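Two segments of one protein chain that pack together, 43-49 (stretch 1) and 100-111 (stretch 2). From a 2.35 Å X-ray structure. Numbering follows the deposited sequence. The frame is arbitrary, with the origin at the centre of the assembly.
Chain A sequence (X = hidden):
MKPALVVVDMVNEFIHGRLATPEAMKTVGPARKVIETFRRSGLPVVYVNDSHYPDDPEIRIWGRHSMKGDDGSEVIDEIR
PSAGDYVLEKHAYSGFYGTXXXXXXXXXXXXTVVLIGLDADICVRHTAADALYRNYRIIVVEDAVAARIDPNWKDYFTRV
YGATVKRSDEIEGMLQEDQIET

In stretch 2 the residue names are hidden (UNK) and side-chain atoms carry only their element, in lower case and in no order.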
# COMPACT_ATOMS: atom_id res chain seq x y z
N LEU A 43 3.55 -24.86 -10.39
CA LEU A 43 3.69 -23.41 -10.18
C LEU A 43 2.39 -22.81 -9.67
O LEU A 43 1.32 -23.33 -9.98
CB LEU A 43 4.10 -22.73 -11.49
CG LEU A 43 5.45 -23.14 -12.08
CD1 LEU A 43 5.52 -22.76 -13.54
CD2 LEU A 43 6.60 -22.48 -11.31
N PRO A 44 2.46 -21.70 -8.92
CA PRO A 44 1.28 -21.12 -8.30
C PRO A 44 0.24 -20.61 -9.30
O PRO A 44 0.57 -20.00 -10.32
CB PRO A 44 1.84 -19.94 -7.48
CG PRO A 44 3.32 -20.10 -7.47
CD PRO A 44 3.66 -20.86 -8.70
N VAL A 45 -1.02 -20.87 -8.97
CA VAL A 45 -2.17 -20.38 -9.74
C VAL A 45 -3.04 -19.59 -8.78
O VAL A 45 -3.42 -20.11 -7.73
CB VAL A 45 -2.96 -21.51 -10.31
CG1 VAL A 45 -4.33 -21.00 -10.85
CG2 VAL A 45 -2.14 -22.24 -11.40
N VAL A 46 -3.32 -18.34 -9.13
CA VAL A 46 -4.07 -17.44 -8.27
C VAL A 46 -5.26 -16.82 -9.01
O VAL A 46 -5.07 -16.10 -9.98
CB VAL A 46 -3.17 -16.30 -7.77
CG1 VAL A 46 -3.96 -15.38 -6.83
CG2 VAL A 46 -1.89 -16.86 -7.09
N TYR A 47 -6.46 -17.09 -8.52
CA TYR A 47 -7.64 -16.48 -9.06
C TYR A 47 -7.90 -15.21 -8.28
O TYR A 47 -7.90 -15.23 -7.06
CB TYR A 47 -8.85 -17.41 -8.93
CG TYR A 47 -8.79 -18.70 -9.74
CD1 TYR A 47 -9.50 -18.84 -10.93
CD2 TYR A 47 -8.05 -19.79 -9.30
CE1 TYR A 47 -9.47 -20.03 -11.65
CE2 TYR A 47 -8.00 -20.98 -10.03
CZ TYR A 47 -8.71 -21.09 -11.20
OH TYR A 47 -8.66 -22.29 -11.90
N VAL A 48 -8.11 -14.11 -9.01
CA VAL A 48 -8.47 -12.84 -8.41
C VAL A 48 -9.84 -12.41 -9.00
O VAL A 48 -9.92 -12.10 -10.17
CB VAL A 48 -7.35 -11.77 -8.62
CG1 VAL A 48 -6.13 -12.10 -7.83
CG2 VAL A 48 -6.93 -11.69 -10.06
N ASN A 49 -10.88 -12.40 -8.17
CA ASN A 49 -12.28 -12.20 -8.58
C ASN A 49 -12.95 -11.05 -7.88
O ASN A 49 -12.94 -10.96 -6.65
CB ASN A 49 -13.07 -13.45 -8.25
CG ASN A 49 -12.40 -14.68 -8.75
OD1 ASN A 49 -12.05 -14.75 -9.92
ND2 ASN A 49 -12.18 -15.64 -7.86
N UNK A 100 -4.06 -9.76 -0.86
CA UNK A 100 -2.78 -10.33 -0.46
C UNK A 100 -2.08 -10.99 -1.65
O UNK A 100 -1.27 -11.93 -1.48
c UNK A 100 -3.90 -12.46 0.32
c UNK A 100 -3.00 -11.31 0.69
n UNK A 100 -3.54 -13.66 0.79
o UNK A 100 -4.92 -12.28 -0.37
N UNK A 101 -2.35 -10.48 -2.85
CA UNK A 101 -1.75 -11.08 -4.03
C UNK A 101 -0.24 -10.97 -3.93
O UNK A 101 0.47 -11.92 -4.21
c UNK A 101 -2.30 -10.08 -7.76
c UNK A 101 -2.26 -10.43 -5.31
c UNK A 101 -1.65 -10.89 -6.63
c UNK A 101 -1.84 -12.38 -6.83
N UNK A 102 0.26 -9.81 -3.55
CA UNK A 102 1.68 -9.60 -3.56
C UNK A 102 2.32 -10.55 -2.55
O UNK A 102 3.38 -11.11 -2.79
c UNK A 102 2.01 -8.14 -3.27
c UNK A 102 3.47 -7.84 -3.45
o UNK A 102 4.00 -8.16 -4.54
o UNK A 102 4.10 -7.35 -2.49
N UNK A 103 1.66 -10.77 -1.43
CA UNK A 103 2.18 -11.67 -0.41
C UNK A 103 2.44 -13.07 -0.98
O UNK A 103 3.50 -13.66 -0.76
c UNK A 103 1.38 -11.99 4.14
c UNK A 103 1.07 -10.50 1.55
c UNK A 103 1.22 -11.77 0.76
se UNK A 103 0.06 -10.75 3.24
N UNK A 104 1.46 -13.57 -1.71
CA UNK A 104 1.51 -14.93 -2.22
C UNK A 104 2.64 -15.06 -3.23
O UNK A 104 3.37 -16.07 -3.24
c UNK A 104 -0.92 -15.36 -1.96
c UNK A 104 0.23 -15.29 -2.95
c UNK A 104 -2.30 -15.21 -2.66
c UNK A 104 0.35 -16.65 -3.69
N UNK A 105 2.75 -14.04 -4.10
CA UNK A 105 3.82 -14.00 -5.10
C UNK A 105 5.20 -13.93 -4.42
O UNK A 105 6.14 -14.58 -4.83
c UNK A 105 2.33 -11.40 -7.72
c UNK A 105 3.64 -12.79 -6.02
c UNK A 105 2.34 -12.69 -6.83
c UNK A 105 2.17 -13.94 -7.63
N UNK A 106 5.32 -13.11 -3.40
CA UNK A 106 6.61 -13.02 -2.72
C UNK A 106 6.91 -14.31 -1.96
O UNK A 106 8.04 -14.75 -1.97
c UNK A 106 6.71 -10.53 -2.51
n UNK A 106 6.92 -8.28 -1.61
c UNK A 106 6.67 -11.85 -1.78
c UNK A 106 7.57 -9.56 -1.76
c UNK A 106 7.51 -7.22 -1.10
n UNK A 106 6.84 -6.09 -1.00
n UNK A 106 8.77 -7.29 -0.68
N UNK A 107 5.90 -14.90 -1.32
CA UNK A 107 6.14 -16.12 -0.53
C UNK A 107 6.60 -17.29 -1.41
O UNK A 107 7.25 -18.21 -0.93
c UNK A 107 4.90 -16.53 0.26
N UNK A 108 6.21 -17.28 -2.67
CA UNK A 108 6.60 -18.36 -3.58
C UNK A 108 7.77 -17.89 -4.49
O UNK A 108 8.01 -18.47 -5.53
o UNK A 108 4.18 -20.79 -3.41
c UNK A 108 4.28 -19.56 -3.49
c UNK A 108 5.39 -18.88 -4.38
n UNK A 108 3.44 -18.75 -2.87
N UNK A 109 8.50 -16.85 -4.08
CA UNK A 109 9.70 -16.38 -4.78
C UNK A 109 9.52 -15.89 -6.21
O UNK A 109 10.50 -15.85 -6.98
N UNK A 110 8.30 -15.48 -6.56
CA UNK A 110 7.91 -15.20 -7.95
C UNK A 110 8.56 -13.96 -8.53
O UNK A 110 8.72 -12.96 -7.84
c UNK A 110 5.68 -16.33 -7.71
c UNK A 110 6.20 -17.58 -8.40
c UNK A 110 6.01 -14.63 -9.50
c UNK A 110 6.39 -15.03 -8.09
N UNK A 111 8.95 -14.01 -9.80
CA UNK A 111 9.52 -12.84 -10.47
C UNK A 111 8.81 -12.46 -11.79
O UNK A 111 9.11 -11.44 -12.39
o UNK A 111 12.47 -14.56 -11.86
c UNK A 111 11.02 -13.05 -10.72
c UNK A 111 11.29 -14.20 -11.68
o UNK A 111 10.32 -14.74 -12.25

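Position 100 has four side-chain atoms: two carbons, the second bearing one oxygen and one nitrogen. That is an amide on a one-carbon stem, Asn-100. It stands at the N-cap but makes no capping bond, and lies out of reach of stretch 1.

Position 101 has four carbons forked at the second, and its terminal carbons lie against Val-46 and Val-48: Leu-101. With chi1 t and chi2 p, CD1 is 3.7 Å from Val-46 CG1 and CD2 4.3 Å from Val-48 CG1; CD1 is also 4.4 Å from Val-48 CG1, so it lies near both valines.

Position 102 has two carbons, the second carrying two oxygens: a short carboxylate, Asp-102, out of reach of the strand.

Position 103 runs unbranched through two carbons, a selenium and a terminal carbon. The selenium identifies Met-103 as selenomethionine; it too lies out of reach.

Position 104 has four carbons forked at the first, one arm two carbons long; the shorter arm faces Val-46. This is Ile-104. Its CG2 lies 4.1 Å from Val-46 CG2, and its carbonyl O accepts the backbone N of position 108 at 3.1 Å.

Position 105 again has four carbons forked at the second: Leu-105. Its CB points sideways; the end comes nearer, but CD2 only to 5.0 Å from Val-46 CG2.

Position 106 shows three carbons, a nitrogen, then a carbon carrying two more nitrogens, a guanidinium: Arg-106. Its NE donates to Asp-102 OD2 at 3.1 Å and 162°, a salt bridge one helical turn back.

Position 107 has a single carbon, Ala-107, the last helical residue.

Position 108 repeats the amide pattern of position 100, its CB 3.9 Å from Pro-44 CG: Asn-108. Its ND2 donates to Ile-104 O at 2.7 Å and 168°, turning the amide back onto the helix end.

Position 109 has no side-chain atoms and a phi of 62°, which favours Gly-109. Its N bonds to Arg-106 O at 3.0 Å.

Position 110 has four carbons forked at the first, the longer arm ending against Pro-44: Ile-110. Its CD1 is 3.9 Å from Pro-44 CG.

Position 111 has two carbons and two terminal oxygens, Asp-111, out of reach of stretch 1.

Strand 45-49 and helix 101-107 run antiparallel at 176°, their axes 10.4 Å apart at closest. Pro-44, Val-46 and Val-48 point toward stretch 2, whereas Tyr-47 points away. Leu-101 packs on Val-46 and Val-48, Ile-104 on Val-46, and Asn-108 and Ile-110 extend the contact to Pro-44. No hydrogen bond crosses; apolar packing, burying 275 Å² in total, makes the contact.

Stretch 2, residues 100-111: NLDMILRANGID
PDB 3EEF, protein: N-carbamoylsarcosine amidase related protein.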